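Local coordinates for protein serine proteinase inhibitor 1 (Myxoma virus, PDB 6BJ5) that inhibits serine proteases as a viral member of the serpin family and is important for the virulence of the virus, at residues S153-F158 with E202-R207; I183-T188 with K241-V246. All blocks are in the same frame, centred on the assembly; numbering follows the deposited sequence.

Interaction 1 (S153-F158 with E202-R207); sequences SWRHVF and ELPYKR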
ATOM      1  N   SER A 153     -14.177  10.652   4.022  1.00 47.59           N
ATOM      2  CA  SER A 153     -15.466  10.432   3.374  1.00 36.36           C
ATOM      3  C   SER A 153     -15.360  10.686   1.879  1.00 35.64           C
ATOM      4  O   SER A 153     -14.387  11.276   1.392  1.00 44.53           O
ATOM      5  CB  SER A 153     -16.531  11.359   3.942  1.00 24.67           C
ATOM      6  OG  SER A 153     -16.549  11.292   5.354  1.00 37.59           O
ATOM      7  N   TRP A 154     -16.351  10.180   1.142  1.00 33.68           N
ATOM      8  CA  TRP A 154     -16.484  10.545  -0.261  1.00 38.38           C
ATOM      9  C   TRP A 154     -16.865  12.021  -0.373  1.00 40.34           C
ATOM     10  O   TRP A 154     -17.416  12.622   0.557  1.00 43.38           O
ATOM     11  CB  TRP A 154     -17.554   9.699  -0.963  1.00 34.51           C
ATOM     12  CG  TRP A 154     -17.310   8.230  -0.943  1.00 26.75           C
ATOM     13  CD1 TRP A 154     -18.051   7.273  -0.297  1.00 23.41           C
ATOM     14  CD2 TRP A 154     -16.254   7.538  -1.611  1.00 26.06           C
ATOM     15  NE1 TRP A 154     -17.506   6.021  -0.522  1.00 18.64           N
ATOM     16  CE2 TRP A 154     -16.404   6.163  -1.327  1.00 23.48           C
ATOM     17  CE3 TRP A 154     -15.193   7.947  -2.423  1.00 24.76           C
ATOM     18  CZ2 TRP A 154     -15.524   5.206  -1.818  1.00 21.40           C
ATOM     19  CZ3 TRP A 154     -14.329   6.998  -2.913  1.00 28.37           C
ATOM     20  CH2 TRP A 154     -14.496   5.641  -2.607  1.00 27.69           C
ATOM     21  N   ARG A 155     -16.565  12.617  -1.527  1.00 35.24           N
ATOM     22  CA  ARG A 155     -17.109  13.943  -1.785  1.00 44.25           C
ATOM     23  C   ARG A 155     -18.640  13.874  -1.877  1.00 51.60           C
ATOM     24  O   ARG A 155     -19.356  14.653  -1.235  1.00 51.04           O
ATOM     25  CB  ARG A 155     -16.488  14.537  -3.053  1.00 37.80           C
ATOM     26  CG  ARG A 155     -16.921  15.981  -3.273  1.00 41.90           C
ATOM     27  CD  ARG A 155     -16.623  16.503  -4.669  1.00 59.72           C
ATOM     28  NE  ARG A 155     -17.208  17.834  -4.833  1.00 80.17           N
ATOM     29  CZ  ARG A 155     -17.291  18.495  -5.982  1.00 76.99           C
ATOM     30  NH1 ARG A 155     -16.832  17.952  -7.103  1.00 68.49           N
ATOM     31  NH2 ARG A 155     -17.853  19.697  -6.009  1.00 83.21           N
ATOM     32  N   HIS A 156     -19.160  12.891  -2.611  1.00 48.64           N
ATOM     33  CA  HIS A 156     -20.595  12.606  -2.686  1.00 34.26           C
ATOM     34  C   HIS A 156     -20.804  11.170  -2.237  1.00 35.28           C
ATOM     35  O   HIS A 156     -20.487  10.233  -2.983  1.00 28.62           O
ATOM     36  CB  HIS A 156     -21.114  12.808  -4.103  1.00 29.47           C
ATOM     37  CG  HIS A 156     -21.022  14.222  -4.568  1.00 34.77           C
ATOM     38  ND1 HIS A 156     -20.862  14.559  -5.895  1.00 30.54           N
ATOM     39  CD2 HIS A 156     -21.111  15.389  -3.886  1.00 29.55           C
ATOM     40  CE1 HIS A 156     -20.807  15.875  -6.006  1.00 37.88           C
ATOM     41  NE2 HIS A 156     -20.965  16.402  -4.804  1.00 44.63           N
ATOM     42  N   VAL A 157     -21.332  11.008  -1.018  1.00 32.35           N
ATOM     43  CA  VAL A 157     -21.500   9.682  -0.429  1.00 29.28           C
ATOM     44  C   VAL A 157     -22.589   8.913  -1.160  1.00 32.36           C
ATOM     45  O   VAL A 157     -23.441   9.482  -1.845  1.00 37.95           O
ATOM     46  CB  VAL A 157     -21.851   9.802   1.058  1.00 34.52           C
ATOM     47  CG1 VAL A 157     -20.817  10.647   1.793  1.00 24.46           C
ATOM     48  CG2 VAL A 157     -23.303  10.328   1.204  1.00 25.45           C
ATOM     49  N   PHE A 158     -22.561   7.591  -1.000  1.00 37.99           N
ATOM     50  CA  PHE A 158     -23.661   6.739  -1.427  1.00 27.72           C
ATOM     51  C   PHE A 158     -24.736   6.710  -0.338  1.00 32.59           C
ATOM     52  O   PHE A 158     -24.477   6.980   0.838  1.00 37.47           O
ATOM     53  CB  PHE A 158     -23.191   5.308  -1.701  1.00 24.58           C
ATOM     54  CG  PHE A 158     -22.228   5.147  -2.864  1.00 33.14           C
ATOM     55  CD1 PHE A 158     -22.651   4.530  -4.045  1.00 39.28           C
ATOM     56  CD2 PHE A 158     -20.871   5.505  -2.736  1.00 22.50           C
ATOM     57  CE1 PHE A 158     -21.767   4.323  -5.103  1.00 44.04           C
ATOM     58  CE2 PHE A 158     -19.972   5.312  -3.791  1.00 15.58           C
ATOM     59  CZ  PHE A 158     -20.415   4.714  -4.973  1.00 42.71           C
ATOM     60  N   GLU A 202     -12.939   8.290 -11.481  1.00 32.31           N
ATOM     61  CA  GLU A 202     -12.338   8.945 -10.328  1.00 22.86           C
ATOM     62  C   GLU A 202     -13.412   9.298  -9.315  1.00 27.16           C
ATOM     63  O   GLU A 202     -14.253  10.167  -9.556  1.00 40.27           O
ATOM     64  CB  GLU A 202     -11.548  10.190 -10.743  1.00 24.13           C
ATOM     65  CG  GLU A 202     -10.794  10.746  -9.559  1.00 28.17           C
ATOM     66  CD  GLU A 202      -9.780  11.793  -9.900  1.00 39.84           C
ATOM     67  OE1 GLU A 202      -8.905  11.525 -10.753  1.00 38.64           O
ATOM     68  OE2 GLU A 202      -9.805  12.851  -9.250  1.00 55.95           O
ATOM     69  N   LEU A 203     -13.342   8.662  -8.166  1.00 34.99           N
ATOM     70  CA  LEU A 203     -14.216   8.950  -7.044  1.00 33.89           C
ATOM     71  C   LEU A 203     -13.469   9.844  -6.076  1.00 38.19           C
ATOM     72  O   LEU A 203     -12.568   9.367  -5.375  1.00 49.74           O
ATOM     73  CB  LEU A 203     -14.635   7.652  -6.358  1.00 35.36           C
ATOM     74  CG  LEU A 203     -15.239   6.580  -7.256  1.00 41.24           C
ATOM     75  CD1 LEU A 203     -15.205   5.258  -6.525  1.00 42.51           C
ATOM     76  CD2 LEU A 203     -16.670   6.946  -7.567  1.00 41.60           C
ATOM     77  N   PRO A 204     -13.742  11.140  -6.034  1.00 48.56           N
ATOM     78  CA  PRO A 204     -13.010  12.005  -5.105  1.00 45.49           C
ATOM     79  C   PRO A 204     -13.486  11.884  -3.666  1.00 43.29           C
ATOM     80  O   PRO A 204     -14.677  11.743  -3.385  1.00 45.71           O
ATOM     81  CB  PRO A 204     -13.290  13.409  -5.650  1.00 37.41           C
ATOM     82  CG  PRO A 204     -14.591  13.286  -6.360  1.00 25.49           C
ATOM     83  CD  PRO A 204     -14.579  11.912  -6.974  1.00 37.78           C
ATOM     84  N   TYR A 205     -12.532  12.016  -2.744  1.00 47.52           N
ATOM     85  CA  TYR A 205     -12.845  12.052  -1.323  1.00 46.58           C
ATOM     86  C   TYR A 205     -13.143  13.486  -0.932  1.00 39.57           C
ATOM     87  O   TYR A 205     -12.926  14.412  -1.711  1.00 36.42           O
ATOM     88  CB  TYR A 205     -11.695  11.504  -0.476  1.00 45.05           C
ATOM     89  CG  TYR A 205     -11.485  10.029  -0.657  1.00 42.10           C
ATOM     90  CD1 TYR A 205     -12.359   9.111  -0.102  1.00 34.97           C
ATOM     91  CD2 TYR A 205     -10.432   9.560  -1.435  1.00 33.45           C
ATOM     92  CE1 TYR A 205     -12.178   7.768  -0.305  1.00 35.75           C
ATOM     93  CE2 TYR A 205     -10.238   8.232  -1.638  1.00 22.79           C
ATOM     94  CZ  TYR A 205     -11.117   7.337  -1.080  1.00 35.04           C
ATOM     95  OH  TYR A 205     -10.928   5.997  -1.293  1.00 43.01           O
ATOM     96  N   LYS A 206     -13.643  13.670   0.297  1.00 50.69           N
ATOM     97  CA  LYS A 206     -14.158  14.980   0.686  1.00 63.57           C
ATOM     98  C   LYS A 206     -13.035  16.010   0.782  1.00 79.92           C
ATOM     99  O   LYS A 206     -13.269  17.204   0.582  1.00 84.06           O
ATOM    100  CB  LYS A 206     -14.944  14.863   2.000  1.00 63.19           C
ATOM    101  CG  LYS A 206     -15.214  16.166   2.748  1.00 75.66           C
ATOM    102  CD  LYS A 206     -15.923  15.896   4.080  1.00 85.19           C
ATOM    103  CE  LYS A 206     -15.932  17.114   5.008  1.00 84.91           C
ATOM    104  NZ  LYS A 206     -16.017  16.691   6.441  1.00 77.41           N
ATOM    105  N   ARG A 207     -11.799  15.562   1.021  1.00102.99           N
ATOM    106  CA  ARG A 207     -10.659  16.476   0.999  1.00111.34           C
ATOM    107  C   ARG A 207     -10.425  17.043  -0.402  1.00101.29           C
ATOM    108  O   ARG A 207     -10.045  18.206  -0.553  1.00 97.03           O
ATOM    109  CB  ARG A 207      -9.407  15.744   1.500  1.00125.69           C
ATOM    110  CG  ARG A 207      -9.440  15.214   2.958  1.00136.75           C
ATOM    111  CD  ARG A 207      -9.566  16.309   4.033  1.00144.60           C
ATOM    112  NE  ARG A 207     -10.868  16.974   4.006  1.00149.58           N
ATOM    113  CZ  ARG A 207     -11.196  18.028   4.746  1.00150.79           C
ATOM    114  NH1 ARG A 207     -12.408  18.560   4.638  1.00153.79           N
ATOM    115  NH2 ARG A 207     -10.319  18.551   5.590  1.00148.79           N
TER

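Interaction 2 (I183-T188 with K241-V246); sequences IDTLKT and KDVCQV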
ATOM      1  N   ILE A 183     -25.887   7.966  -8.526  1.00 37.47           N
ATOM      2  CA  ILE A 183     -25.674   8.802  -9.702  1.00 38.65           C
ATOM      3  C   ILE A 183     -24.802   9.974  -9.291  1.00 35.09           C
ATOM      4  O   ILE A 183     -24.994  10.560  -8.215  1.00 28.23           O
ATOM      5  CB  ILE A 183     -26.994   9.287 -10.328  1.00 29.83           C
ATOM      6  CG1 ILE A 183     -27.689   8.127 -11.047  1.00 22.46           C
ATOM      7  CG2 ILE A 183     -26.732  10.443 -11.272  1.00 29.41           C
ATOM      8  CD1 ILE A 183     -29.137   8.402 -11.393  1.00 37.34           C
ATOM      9  N   ASP A 184     -23.800  10.266 -10.114  1.00 29.51           N
ATOM     10  CA  ASP A 184     -22.819  11.286  -9.780  1.00 41.61           C
ATOM     11  C   ASP A 184     -22.118  11.654 -11.079  1.00 37.48           C
ATOM     12  O   ASP A 184     -22.070  10.850 -12.021  1.00 38.53           O
ATOM     13  CB  ASP A 184     -21.838  10.759  -8.711  1.00 55.66           C
ATOM     14  CG  ASP A 184     -21.006  11.847  -8.057  1.00 58.45           C
ATOM     15  OD1 ASP A 184     -21.021  12.990  -8.549  1.00 66.14           O
ATOM     16  OD2 ASP A 184     -20.342  11.543  -7.036  1.00 54.15           O
ATOM     17  N   THR A 185     -21.599  12.883 -11.130  1.00 41.23           N
ATOM     18  CA  THR A 185     -20.757  13.360 -12.229  1.00 50.20           C
ATOM     19  C   THR A 185     -19.292  13.334 -11.821  1.00 43.10           C
ATOM     20  O   THR A 185     -18.893  13.990 -10.844  1.00 29.22           O
ATOM     21  CB  THR A 185     -21.178  14.736 -12.756  1.00 61.67           C
ATOM     22  OG1 THR A 185     -22.609  14.847 -12.803  1.00 72.12           O
ATOM     23  CG2 THR A 185     -20.492  15.097 -14.073  1.00 59.78           C
ATOM     24  N   LEU A 186     -18.512  12.582 -12.606  1.00 42.59           N
ATOM     25  CA  LEU A 186     -17.175  12.108 -12.305  1.00 41.69           C
ATOM     26  C   LEU A 186     -16.386  12.004 -13.603  1.00 46.11           C
ATOM     27  O   LEU A 186     -16.962  11.770 -14.669  1.00 41.91           O
ATOM     28  CB  LEU A 186     -17.235  10.712 -11.693  1.00 30.12           C
ATOM     29  CG  LEU A 186     -18.212  10.408 -10.571  1.00 34.53           C
ATOM     30  CD1 LEU A 186     -18.302   8.881 -10.419  1.00 30.05           C
ATOM     31  CD2 LEU A 186     -17.821  11.111  -9.260  1.00 37.76           C
ATOM     32  N   LYS A 187     -15.062  12.078 -13.499  1.00 43.44           N
ATOM     33  CA  LYS A 187     -14.223  11.838 -14.669  1.00 45.15           C
ATOM     34  C   LYS A 187     -14.199  10.341 -14.986  1.00 44.39           C
ATOM     35  O   LYS A 187     -14.119   9.508 -14.077  1.00 49.56           O
ATOM     36  CB  LYS A 187     -12.806  12.395 -14.433  1.00 42.44           C
ATOM     37  CG  LYS A 187     -12.785  13.919 -14.186  1.00 46.95           C
ATOM     38  CD  LYS A 187     -11.384  14.509 -14.031  1.00 60.24           C
ATOM     39  CE  LYS A 187     -11.417  15.788 -13.186  1.00 60.85           C
ATOM     40  NZ  LYS A 187     -10.056  16.272 -12.832  1.00 63.46           N
ATOM     41  N   THR A 188     -14.290   9.999 -16.278  1.00 32.45           N
ATOM     42  CA  THR A 188     -14.362   8.610 -16.724  1.00 33.28           C
ATOM     43  C   THR A 188     -13.839   8.541 -18.149  1.00 36.82           C
ATOM     44  O   THR A 188     -13.714   9.564 -18.825  1.00 45.44           O
ATOM     45  CB  THR A 188     -15.804   8.068 -16.730  1.00 43.83           C
ATOM     46  OG1 THR A 188     -16.563   8.637 -15.666  1.00 53.27           O
ATOM     47  CG2 THR A 188     -15.825   6.547 -16.607  1.00 44.72           C
ATOM     48  N   LYS A 241     -14.999  14.369 -17.788  1.00 39.68           N
ATOM     49  CA  LYS A 241     -16.188  14.441 -16.961  1.00 45.61           C
ATOM     50  C   LYS A 241     -17.423  13.966 -17.752  1.00 61.92           C
ATOM     51  O   LYS A 241     -17.422  13.913 -18.988  1.00 56.81           O
ATOM     52  CB  LYS A 241     -16.361  15.856 -16.418  1.00 44.68           C
ATOM     53  CG  LYS A 241     -17.422  15.944 -15.340  1.00 46.78           C
ATOM     54  CD  LYS A 241     -17.629  17.338 -14.763  1.00 58.43           C
ATOM     55  CE  LYS A 241     -16.826  17.576 -13.498  1.00 65.52           C
ATOM     56  NZ  LYS A 241     -17.209  18.874 -12.857  1.00 73.86           N
ATOM     57  N   ASP A 242     -18.471  13.578 -17.016  1.00 70.88           N
ATOM     58  CA  ASP A 242     -19.632  12.849 -17.536  1.00 67.48           C
ATOM     59  C   ASP A 242     -20.548  12.525 -16.354  1.00 62.97           C
ATOM     60  O   ASP A 242     -20.086  12.396 -15.220  1.00 68.67           O
ATOM     61  CB  ASP A 242     -19.166  11.566 -18.250  1.00 74.76           C
ATOM     62  CG  ASP A 242     -20.298  10.766 -18.870  1.00 95.60           C
ATOM     63  OD1 ASP A 242     -20.099  10.271 -19.993  1.00103.73           O
ATOM     64  OD2 ASP A 242     -21.364  10.593 -18.248  1.00108.23           O
ATOM     65  N   VAL A 243     -21.848  12.398 -16.624  1.00 59.89           N
ATOM     66  CA  VAL A 243     -22.821  11.967 -15.615  1.00 41.82           C
ATOM     67  C   VAL A 243     -22.799  10.446 -15.529  1.00 39.39           C
ATOM     68  O   VAL A 243     -23.030   9.752 -16.525  1.00 43.25           O
ATOM     69  CB  VAL A 243     -24.226  12.479 -15.963  1.00 46.71           C
ATOM     70  CG1 VAL A 243     -25.273  11.855 -15.052  1.00 46.27           C
ATOM     71  CG2 VAL A 243     -24.265  13.983 -15.875  1.00 49.33           C
ATOM     72  N   CYS A 244     -22.563   9.909 -14.342  1.00 40.00           N
ATOM     73  CA  CYS A 244     -22.402   8.470 -14.245  1.00 44.67           C
ATOM     74  C   CYS A 244     -23.335   7.853 -13.227  1.00 40.49           C
ATOM     75  O   CYS A 244     -23.769   8.498 -12.260  1.00 33.38           O
ATOM     76  CB  CYS A 244     -20.976   8.050 -13.841  1.00 56.17           C
ATOM     77  SG  CYS A 244     -19.653   8.537 -14.908  1.00 59.05           S
ATOM     78  N   GLN A 245     -23.609   6.574 -13.478  1.00 40.86           N
ATOM     79  CA  GLN A 245     -24.132   5.639 -12.500  1.00 38.65           C
ATOM     80  C   GLN A 245     -22.969   4.745 -12.081  1.00 35.24           C
ATOM     81  O   GLN A 245     -22.365   4.063 -12.923  1.00 25.21           O
ATOM     82  CB  GLN A 245     -25.292   4.806 -13.058  1.00 25.65           C
ATOM     83  CG  GLN A 245     -26.076   4.103 -11.932  1.00 39.45           C
ATOM     84  CD  GLN A 245     -27.076   3.055 -12.407  1.00 37.42           C
ATOM     85  OE1 GLN A 245     -27.208   2.796 -13.600  1.00 40.48           O
ATOM     86  NE2 GLN A 245     -27.773   2.430 -11.458  1.00 32.37           N
ATOM     87  N   VAL A 246     -22.654   4.762 -10.789  1.00 33.08           N
ATOM     88  CA  VAL A 246     -21.606   3.931 -10.206  1.00 31.57           C
ATOM     89  C   VAL A 246     -22.276   2.848  -9.376  1.00 25.25           C
ATOM     90  O   VAL A 246     -23.038   3.150  -8.450  1.00 25.19           O
ATOM     91  CB  VAL A 246     -20.645   4.774  -9.359  1.00 35.80           C
ATOM     92  CG1 VAL A 246     -19.565   3.927  -8.737  1.00 25.69           C
ATOM     93  CG2 VAL A 246     -20.064   5.875 -10.206  1.00 36.38           C
TER

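Interaction 1 (S153-F158 with E202-R207)
Y205 lays one margin of its ring over one face of the W154 indole where S153-F158 and E202-R207 pass each other. From CB outward, Y205 first passes the backbone of S153: its CB lies 3.3 Å from S153 O, and this carbonyl also sits by the edge of the tyrosine ring, close to CD1. With CG anti to the carbonyl carbon (chi1 -68°), the ring starts beside the backbone N. Y205 CE1 then lies over the indole face, offset toward the rim, 3.5 Å from W154 CZ3. The rings are nearly parallel, with 9° between their planes, but slid apart, so the phenol and the six-membered ring of W154 barely overlap. At the tip, Y205 OH lies near W154 CH2 and hydrogen-bonds to T306 OG1. W154 CZ3 also packs on L203 CB at 3.5 Å, while F158 CE2 approaches the opposite face of the indole.

Two backbone hydrogen bonds clamp the segments around a single bridge between W154 and Y205. K206 N donates to S153 O at 2.7 Å. R155 N reaches P204 O at 2.8 Å, nearly straight (165°), and P204 O also lies in the indole plane at its edge. Beside the second bond, R155 CB rests 4.0 Å from P204 CG, and the extended arginine leads away.

W154 NE1 bonds to D302 O. The contact ties the loop leaving strand 142-153 to the end of strand 198-204, at the serpin breach, beside the hairpin of strands 293-302 and 305-314 and against strand 210-217.

Interaction 2 (I183-T188 with K241-V246)
I183, D184 and T185 pair antiparallel with Q245, C244 and V243, the short strand axes coming within 4.5 Å of each other at 139°. D184 and C244 form the hydrogen-bonded pair: D184 N donates to C244 O at 2.8 Å, and C244 N returns to D184 O at 2.6 Å. Beyond the last bridge, L186 N reaches D242 O at 3.1 Å.

On the exposed face, T185 CG2, anti to its backbone N, meets K241 CG at 3.4 Å, the two side chains crossing at about a right angle. T185 OG1 lies beside V243 CG2, and I183 CG2 more loosely touches V243 CG1. The side with D184 and C244 is buried. Nearby, L186 CD1 presses on V246 CG2 at 3.5 Å, and T188 OG1 comes within 3.2 Å of C244 SG. D184 lies on the same face as C244, and its carboxylate forms a salt bridge with K182.

The contact joins strand 173-185 to strand 243-258. L186 and T188 pack on strand 198-204, while C244-V246 continue the sheet in parallel pairing with a strand of another chain, whose I10 packs on T188 and C244.

How the interactions relate
Interactions 1 and 2 lie on the same side of the chain's centre, about 12 Å apart between their centres, and their segments alternate along the sequence. Each is partly buried, but interaction 1 owes its character to aromatic rings around one isolated bridge between loop residues, whereas interaction 2 is a regular strand pair with a solvent-facing side and a buried one. They touch directly: H156 ND1 lies 3.1 Å from D184 OD1, a probable hydrogen bond, and E202 N probably bonds K187 O. E202 O packs on L186 CD2, and F158 CE1 on V246 O. Strand 198-204 thus links them: its end supplies part of interaction 1, and its residues pack against L186 and T188 of interaction 2.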